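Local coordinates for aminotransferase, class V family protein (PDB 5F8V) that probably catalyses the pyridoxal-phosphate-dependent transamination between O-phospho-L-serine and 2-oxoglutarate, giving 3-phosphooxypyruvate and L-glutamate in L-serine biosynthesis, at residues R44-H47 and W48-Q52; F253-H256 and I257-I261; D359-V362 and Q363-E367. All coordinates share one frame; numbering follows the deposited sequence.

Contact 1. Residues R44-H47 and W48-Q52; sequences RGKH and WMEEQ
Gly45, at the N-cap position, starts the helix 46-63: its carbonyl takes a weak hydrogen bond from the amide of Met49 (Met49 N to Gly45 O 3.3 Å), and the next two turn bonds, from Glu50 N to Lys46 O and from Glu51 N to His47 O, are 3.2 Å each. The Met49 side chain runs back over this first turn. With CG beside the backbone N (chi1 -74°), Met49 CG lies 3.5 Å from Gly45 O and Met49 SD 3.6 Å from Arg44 O. On the next flank Lys46 and Glu50, one turn apart, approach at a slant. Their charged ends stay beyond salt-bridge range, Lys46 NZ to Glu50 OE2 being 4.2 Å; the other carboxylate oxygen, OE1, is bound by Arg32 in a salt bridge. These are the N-terminal turns of helix 46-63 in the class-V aminotransferase fold, with Lys46 and Met49 exposed and Trp48 buried against Thr248, Ile251 and Tyr252 of helix 248-263. The indole is tied along its own helix, as Trp48 NE1 donates to Gln52 OE1 at 2.9 Å, a bent bond (141° at the hydrogen) with the oxygen 19° out of the ring plane. Glu51 touches His47 O with CB, while its carboxylate leads off to Asn255.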
loop_
_atom_site.group_PDB
_atom_site.type_symbol
_atom_site.label_atom_id
_atom_site.label_comp_id
_atom_site.label_asym_id
_atom_site.label_seq_id
_atom_site.Cartn_x
_atom_site.Cartn_y
_atom_site.Cartn_z
ATOM N N ARG A 44 -15.637 6.906 0.204
ATOM C CA ARG A 44 -16.990 6.914 -0.370
ATOM C C ARG A 44 -17.626 8.307 -0.443
ATOM O O ARG A 44 -18.671 8.458 -1.067
ATOM C CB ARG A 44 -17.921 5.987 0.427
ATOM C CG ARG A 44 -17.429 4.553 0.589
ATOM C CD ARG A 44 -17.255 3.840 -0.744
ATOM N NE ARG A 44 -16.715 2.492 -0.567
ATOM C CZ ARG A 44 -16.203 1.733 -1.538
ATOM N NH1 ARG A 44 -16.151 2.162 -2.800
ATOM N NH2 ARG A 44 -15.735 0.522 -1.242
ATOM N N GLY A 45 -17.014 9.311 0.187
ATOM C CA GLY A 45 -17.531 10.681 0.163
ATOM C C GLY A 45 -17.287 11.390 -1.152
ATOM O O GLY A 45 -16.543 10.906 -2.017
ATOM N N LYS A 46 -17.909 12.556 -1.293
ATOM C CA LYS A 46 -17.892 13.310 -2.552
ATOM C C LYS A 46 -16.498 13.857 -2.868
ATOM O O LYS A 46 -16.022 13.747 -4.001
ATOM C CB LYS A 46 -18.905 14.465 -2.513
ATOM C CG LYS A 46 -19.355 14.907 -3.896
ATOM C CD LYS A 46 -19.683 16.393 -3.993
ATOM C CE LYS A 46 -19.819 16.788 -5.462
ATOM N NZ LYS A 46 -20.207 18.207 -5.667
ATOM N N HIS A 47 -15.848 14.423 -1.858
ATOM C CA HIS A 47 -14.521 15.014 -2.026
ATOM C C HIS A 47 -13.468 14.027 -2.522
ATOM O O HIS A 47 -12.723 14.350 -3.442
ATOM C CB HIS A 47 -14.039 15.661 -0.730
ATOM C CG HIS A 47 -14.882 16.816 -0.293
ATOM N ND1 HIS A 47 -15.699 16.761 0.814
ATOM C CD2 HIS A 47 -15.054 18.046 -0.829
ATOM C CE1 HIS A 47 -16.330 17.914 0.950
ATOM N NE2 HIS A 47 -15.955 18.712 -0.035
ATOM N N TRP A 48 -13.403 12.835 -1.927
ATOM C CA TRP A 48 -12.397 11.861 -2.361
ATOM C C TRP A 48 -12.658 11.337 -3.780
ATOM O O TRP A 48 -11.741 11.268 -4.599
ATOM C CB TRP A 48 -12.214 10.666 -1.402
ATOM C CG TRP A 48 -11.184 9.787 -2.016
ATOM C CD1 TRP A 48 -11.378 8.575 -2.623
ATOM C CD2 TRP A 48 -9.828 10.143 -2.256
ATOM N NE1 TRP A 48 -10.203 8.126 -3.173
ATOM C CE2 TRP A 48 -9.233 9.073 -2.967
ATOM C CE3 TRP A 48 -9.042 11.258 -1.919
ATOM C CZ2 TRP A 48 -7.884 9.076 -3.327
ATOM C CZ3 TRP A 48 -7.703 11.265 -2.283
ATOM C CH2 TRP A 48 -7.140 10.177 -2.982
ATOM N N MET A 49 -13.902 10.964 -4.064
ATOM C CA MET A 49 -14.252 10.475 -5.396
ATOM C C MET A 49 -13.924 11.455 -6.532
ATOM O O MET A 49 -13.592 11.025 -7.627
ATOM C CB MET A 49 -15.717 10.029 -5.436
ATOM C CG MET A 49 -15.928 8.705 -4.709
ATOM S SD MET A 49 -17.660 8.260 -4.514
ATOM C CE MET A 49 -18.130 7.820 -6.185
ATOM N N GLU A 50 -14.006 12.758 -6.268
ATOM C CA GLU A 50 -13.544 13.779 -7.220
ATOM C C GLU A 50 -12.020 13.780 -7.389
ATOM O O GLU A 50 -11.522 13.853 -8.513
ATOM C CB GLU A 50 -13.998 15.174 -6.784
ATOM C CG GLU A 50 -15.475 15.447 -6.990
ATOM C CD GLU A 50 -15.860 16.877 -6.633
ATOM O OE1 GLU A 50 -15.509 17.341 -5.524
ATOM O OE2 GLU A 50 -16.518 17.541 -7.463
ATOM N N GLU A 51 -11.289 13.713 -6.273
ATOM C CA GLU A 51 -9.819 13.724 -6.306
ATOM C C GLU A 51 -9.268 12.553 -7.111
ATOM O O GLU A 51 -8.376 12.728 -7.937
ATOM C CB GLU A 51 -9.240 13.694 -4.885
ATOM C CG GLU A 51 -7.708 13.657 -4.786
ATOM C CD GLU A 51 -7.009 14.918 -5.280
ATOM O OE1 GLU A 51 -7.664 15.947 -5.532
ATOM O OE2 GLU A 51 -5.773 14.891 -5.399
ATOM N N GLN A 52 -9.801 11.365 -6.864
ATOM C CA GLN A 52 -9.300 10.166 -7.532
ATOM C C GLN A 52 -9.667 10.147 -9.001
ATOM O O GLN A 52 -8.865 9.738 -9.830
ATOM C CB GLN A 52 -9.806 8.903 -6.856
ATOM C CG GLN A 52 -9.168 7.649 -7.440
ATOM C CD GLN A 52 -9.400 6.424 -6.592
ATOM O OE1 GLN A 52 -9.262 6.469 -5.373
ATOM N NE2 GLN A 52 -9.714 5.306 -7.239
#

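Contact 2. Residues F253-H256 and I257-I261; sequences FANH and IFKWI
Phe258 lays one face of its ring over the carbonyl of Ala254, whose O sits 3.3 Å above the ring plane, displaced toward the rim. Its CG stands beside its own backbone N (chi1 -60°), which folds the ring back along the preceding turn and brings Phe258 CZ to 4.0 Å from Ala254 CB. The same carbonyl oxygen also accepts the amide of Phe258 (Phe258 N to Ala254 O 2.9 Å), and the donor lies in the carbonyl plane, so one residue meets this oxygen through both backbone and ring. A second apolar pair forms where Ile257 CD1 approaches Phe253 CE1 at 4.0 Å, obliquely to the ring. Polar groups occupy another flank of the helix. The Lys259 chain, extended beyond CG, passes Asn255 O with CG at 3.3 Å and then crosses the amide, CE lying 3.8 Å from Asn255 ND2. That amide is held from outside: OD1 accepts from Arg58, and ND2 donates to Glu51 and Glu54, bonds that would fix its rotation. His256 is similarly anchored, NE2 being hydrogen-bonded to Glu27 and the ring meeting Tyr252 edge-to-face; Lys259 NZ stands 4.1 Å from His256 CE1, with a long, weak ion pair to Glu54. Helix 248-263 is thus a largely buried element of the aminotransferase fold, packed on several sides. Asn255, Phe258 and Lys259 meet helix 46-63, Phe253, Ile257 and Trp260 lie on helix 18-26, and Ile261 reaches Leu267 and Met270 of helix 267-286; Phe253 also touches Val16 and Leu206 in loops, the latter shortly before strand 209-215.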
loop_
_atom_site.group_PDB
_atom_site.type_symbol
_atom_site.label_atom_id
_atom_site.label_comp_id
_atom_site.label_asym_id
_atom_site.label_seq_id
_atom_site.Cartn_x
_atom_site.Cartn_y
_atom_site.Cartn_z
ATOM N N PHE A 253 -1.143 12.589 -3.378
ATOM C CA PHE A 253 0.214 13.097 -3.530
ATOM C C PHE A 253 0.758 12.861 -4.939
ATOM O O PHE A 253 1.429 13.721 -5.498
ATOM C CB PHE A 253 1.163 12.532 -2.472
ATOM C CG PHE A 253 2.401 13.361 -2.298
ATOM C CD1 PHE A 253 3.601 12.988 -2.894
ATOM C CD2 PHE A 253 2.352 14.548 -1.585
ATOM C CE1 PHE A 253 4.737 13.768 -2.740
ATOM C CE2 PHE A 253 3.480 15.337 -1.440
ATOM C CZ PHE A 253 4.672 14.946 -2.019
ATOM N N ALA A 254 0.446 11.707 -5.513
ATOM C CA ALA A 254 0.742 11.447 -6.912
ATOM C C ALA A 254 0.160 12.530 -7.812
ATOM O O ALA A 254 0.849 13.040 -8.694
ATOM C CB ALA A 254 0.211 10.081 -7.318
ATOM N N ASN A 255 -1.096 12.894 -7.554
ATOM C CA ASN A 255 -1.796 13.929 -8.318
ATOM C C ASN A 255 -1.102 15.287 -8.241
ATOM O O ASN A 255 -1.037 16.014 -9.237
ATOM C CB ASN A 255 -3.260 14.042 -7.864
ATOM C CG ASN A 255 -4.121 14.863 -8.813
ATOM O OD1 ASN A 255 -3.825 14.995 -10.000
ATOM N ND2 ASN A 255 -5.213 15.400 -8.292
ATOM N N HIS A 256 -0.578 15.622 -7.067
ATOM C CA HIS A 256 0.206 16.846 -6.911
ATOM C C HIS A 256 1.433 16.847 -7.825
ATOM O O HIS A 256 1.723 17.853 -8.465
ATOM C CB HIS A 256 0.615 17.077 -5.451
ATOM C CG HIS A 256 -0.358 17.907 -4.679
ATOM N ND1 HIS A 256 -0.667 19.203 -5.031
ATOM C CD2 HIS A 256 -1.067 17.643 -3.555
ATOM C CE1 HIS A 256 -1.541 19.695 -4.169
ATOM N NE2 HIS A 256 -1.797 18.770 -3.261
ATOM N N ILE A 257 2.126 15.714 -7.894
ATOM C CA ILE A 257 3.253 15.547 -8.803
ATOM C C ILE A 257 2.808 15.595 -10.270
ATOM O O ILE A 257 3.491 16.208 -11.079
ATOM C CB ILE A 257 4.071 14.258 -8.519
ATOM C CG1 ILE A 257 4.737 14.346 -7.140
ATOM C CG2 ILE A 257 5.152 14.061 -9.590
ATOM C CD1 ILE A 257 5.237 13.022 -6.607
ATOM N N PHE A 258 1.674 14.989 -10.614
ATOM C CA PHE A 258 1.167 15.067 -11.999
ATOM C C PHE A 258 0.977 16.532 -12.430
ATOM O O PHE A 258 1.410 16.934 -13.511
ATOM C CB PHE A 258 -0.148 14.289 -12.184
ATOM C CG PHE A 258 -0.061 12.803 -11.885
ATOM C CD1 PHE A 258 1.152 12.100 -11.895
ATOM C CD2 PHE A 258 -1.222 12.093 -11.611
ATOM C CE1 PHE A 258 1.186 10.737 -11.610
ATOM C CE2 PHE A 258 -1.187 10.735 -11.330
ATOM C CZ PHE A 258 0.018 10.057 -11.324
ATOM N N LYS A 259 0.366 17.323 -11.556
ATOM C CA LYS A 259 0.195 18.757 -11.800
ATOM C C LYS A 259 1.561 19.420 -11.980
ATOM O O LYS A 259 1.775 20.172 -12.922
ATOM C CB LYS A 259 -0.537 19.437 -10.638
ATOM C CG LYS A 259 -1.965 18.980 -10.389
ATOM C CD LYS A 259 -2.431 19.435 -9.010
ATOM C CE LYS A 259 -3.821 18.935 -8.687
ATOM N NZ LYS A 259 -4.178 19.143 -7.255
ATOM N N TRP A 260 2.490 19.128 -11.077
ATOM C CA TRP A 260 3.836 19.688 -11.186
ATOM C C TRP A 260 4.503 19.361 -12.531
ATOM O O TRP A 260 5.131 20.231 -13.116
ATOM C CB TRP A 260 4.712 19.256 -10.010
ATOM C CG TRP A 260 6.127 19.687 -10.125
ATOM C CD1 TRP A 260 6.667 20.883 -9.730
ATOM C CD2 TRP A 260 7.199 18.921 -10.658
ATOM N NE1 TRP A 260 8.014 20.901 -9.993
ATOM C CE2 TRP A 260 8.367 19.706 -10.559
ATOM C CE3 TRP A 260 7.289 17.643 -11.216
ATOM C CZ2 TRP A 260 9.606 19.258 -11.006
ATOM C CZ3 TRP A 260 8.538 17.191 -11.661
ATOM C CH2 TRP A 260 9.672 17.997 -11.548
ATOM N N ILE A 261 4.345 18.133 -13.016
ATOM C CA ILE A 261 4.875 17.740 -14.323
ATOM C C ILE A 261 4.229 18.553 -15.447
ATOM O O ILE A 261 4.918 18.983 -16.372
ATOM C CB ILE A 261 4.684 16.231 -14.608
ATOM C CG1 ILE A 261 5.524 15.385 -13.642
ATOM C CG2 ILE A 261 5.080 15.890 -16.046
ATOM C CD1 ILE A 261 5.207 13.906 -13.671
#

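Contact 3. Residues D359-V362 and Q363-E367; sequences DALV and QAMKE
Leu361 and Met365 form the close-packed side of this helical turn, the thioether sulfur SD lying 3.9 Å from Leu361 CG as the two side chains pass at a slant. Met365 reaches back because its CG is placed beside its own backbone N (chi1 -68°); CG then rests 3.3 Å from Leu361 O, the oxygen that also accepts the Met365 amide at 3.0 Å. Ala364 is buried too, its methyl against the carbonyls of the preceding turn, with CB 3.5 Å from Leu361 O. The solvent side is looser, its links made through a water and one long, weak amide bond. Gln363 CG lies 3.4 Å from Asp359 O, and the bend at chi2 (-53°) leads the amide on past that carbonyl, with OE1 placed to accept from the bridging water. This single water donates to Asp359 O at 2.7 Å and to Gln363 OE1; Asp359 O thus accepts both the water and the Gln363 backbone amide. At its other end the amide makes the weak bond, from NE2 to Glu367 OE2, while the second carboxylate oxygen, OE1, is in a salt bridge with Arg331. The arrangement forms the last two and a half turns of helix 355-367, with one face buried and the other exposed, near the C-terminus of the modelled chain. The helix lies with Val362 and Met365 on Ala284 and with Met365 on Ile285 of helix 267-286, with Ala360 and Ala364 on Leu333 of strand 333-334, and with Leu361 touching the loop residues Phe9 and Leu336.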
loop_
_atom_site.group_PDB
_atom_site.type_symbol
_atom_site.label_atom_id
_atom_site.label_comp_id
_atom_site.label_asym_id
_atom_site.label_seq_id
_atom_site.Cartn_x
_atom_site.Cartn_y
_atom_site.Cartn_z
ATOM N N ASP A 359 24.928 19.373 -10.833
ATOM C CA ASP A 359 26.094 20.289 -10.832
ATOM C C ASP A 359 27.035 20.065 -9.639
ATOM O O ASP A 359 28.243 20.053 -9.808
ATOM C CB ASP A 359 25.662 21.761 -10.819
ATOM C CG ASP A 359 25.211 22.278 -12.175
ATOM O OD1 ASP A 359 25.420 21.640 -13.211
ATOM O OD2 ASP A 359 24.631 23.380 -12.204
ATOM N N ALA A 360 26.475 19.906 -8.448
ATOM C CA ALA A 360 27.256 19.569 -7.249
ATOM C C ALA A 360 27.944 18.192 -7.334
ATOM O O ALA A 360 29.086 18.037 -6.881
ATOM C CB ALA A 360 26.378 19.630 -6.022
ATOM N N LEU A 361 27.260 17.211 -7.923
ATOM C CA LEU A 361 27.857 15.891 -8.135
ATOM C C LEU A 361 29.037 15.942 -9.109
ATOM O O LEU A 361 30.095 15.385 -8.828
ATOM C CB LEU A 361 26.807 14.885 -8.629
ATOM C CG LEU A 361 27.318 13.467 -8.887
ATOM C CD1 LEU A 361 27.942 12.879 -7.620
ATOM C CD2 LEU A 361 26.198 12.588 -9.423
ATOM N N VAL A 362 28.844 16.616 -10.239
ATOM C CA VAL A 362 29.885 16.778 -11.268
ATOM C C VAL A 362 31.132 17.470 -10.702
ATOM O O VAL A 362 32.262 17.079 -11.026
ATOM C CB VAL A 362 29.339 17.552 -12.496
ATOM C CG1 VAL A 362 30.451 17.980 -13.454
ATOM C CG2 VAL A 362 28.299 16.714 -13.239
ATOM N N GLN A 363 30.922 18.487 -9.868
ATOM C CA GLN A 363 32.030 19.166 -9.190
ATOM C C GLN A 363 32.780 18.233 -8.239
ATOM O O GLN A 363 34.014 18.227 -8.230
ATOM C CB GLN A 363 31.557 20.418 -8.434
ATOM C CG GLN A 363 31.207 21.603 -9.324
ATOM C CD GLN A 363 32.316 21.971 -10.300
ATOM O OE1 GLN A 363 32.162 21.828 -11.519
ATOM N NE2 GLN A 363 33.454 22.386 -9.770
ATOM N N ALA A 364 32.045 17.446 -7.457
ATOM C CA ALA A 364 32.665 16.480 -6.552
ATOM C C ALA A 364 33.529 15.483 -7.322
ATOM O O ALA A 364 34.667 15.207 -6.934
ATOM C CB ALA A 364 31.612 15.759 -5.726
ATOM N N MET A 365 32.998 14.982 -8.435
ATOM C CA MET A 365 33.706 14.005 -9.256
ATOM C C MET A 365 34.972 14.599 -9.879
ATOM O O MET A 365 35.988 13.911 -9.977
ATOM C CB MET A 365 32.771 13.432 -10.335
ATOM C CG MET A 365 31.655 12.576 -9.757
ATOM S SD MET A 365 30.349 12.121 -10.923
ATOM C CE MET A 365 31.308 11.171 -12.102
ATOM N N LYS A 366 34.905 15.870 -10.275
ATOM C CA LYS A 366 36.052 16.588 -10.840
ATOM C C LYS A 366 37.120 16.877 -9.777
ATOM O O LYS A 366 38.306 16.840 -10.075
ATOM C CB LYS A 366 35.590 17.904 -11.484
ATOM C CG LYS A 366 36.639 18.668 -12.282
ATOM C CD LYS A 366 36.900 18.023 -13.636
ATOM C CE LYS A 366 38.034 18.732 -14.371
ATOM N NZ LYS A 366 38.393 18.034 -15.637
ATOM N N GLU A 367 36.695 17.154 -8.547
ATOM C CA GLU A 367 37.622 17.508 -7.457
ATOM C C GLU A 367 38.187 16.315 -6.681
ATOM O O GLU A 367 39.154 16.474 -5.939
ATOM C CB GLU A 367 36.938 18.486 -6.498
ATOM C CG GLU A 367 36.785 19.879 -7.100
ATOM C CD GLU A 367 35.643 20.696 -6.517
ATOM O OE1 GLU A 367 34.939 20.228 -5.593
ATOM O OE2 GLU A 367 35.448 21.835 -6.998
HETATM O O HOH W 1 29.197 21.257 -12.074
#

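All three are local contacts along one helix, contact 1 including the residues that lead into it, but their settings differ. Contact 2 is core: seven of its eight touching residues are buried, and aromatic and aliphatic groups dominate, with polar groups tied to neighbouring helices. Contacts 1 and 3 are partly buried helix ends, one N-terminal and the other C-terminal, where charged or amide groups line the outer face. The helices of contacts 1 and 2, 46-63 and 248-263, pack on each other and meet at a probable hydrogen bond between Glu51 and Asn255. Contact 3 stands apart, its nearest atoms about 15 Å from contact 2, yet both their helices pack on helix 267-286.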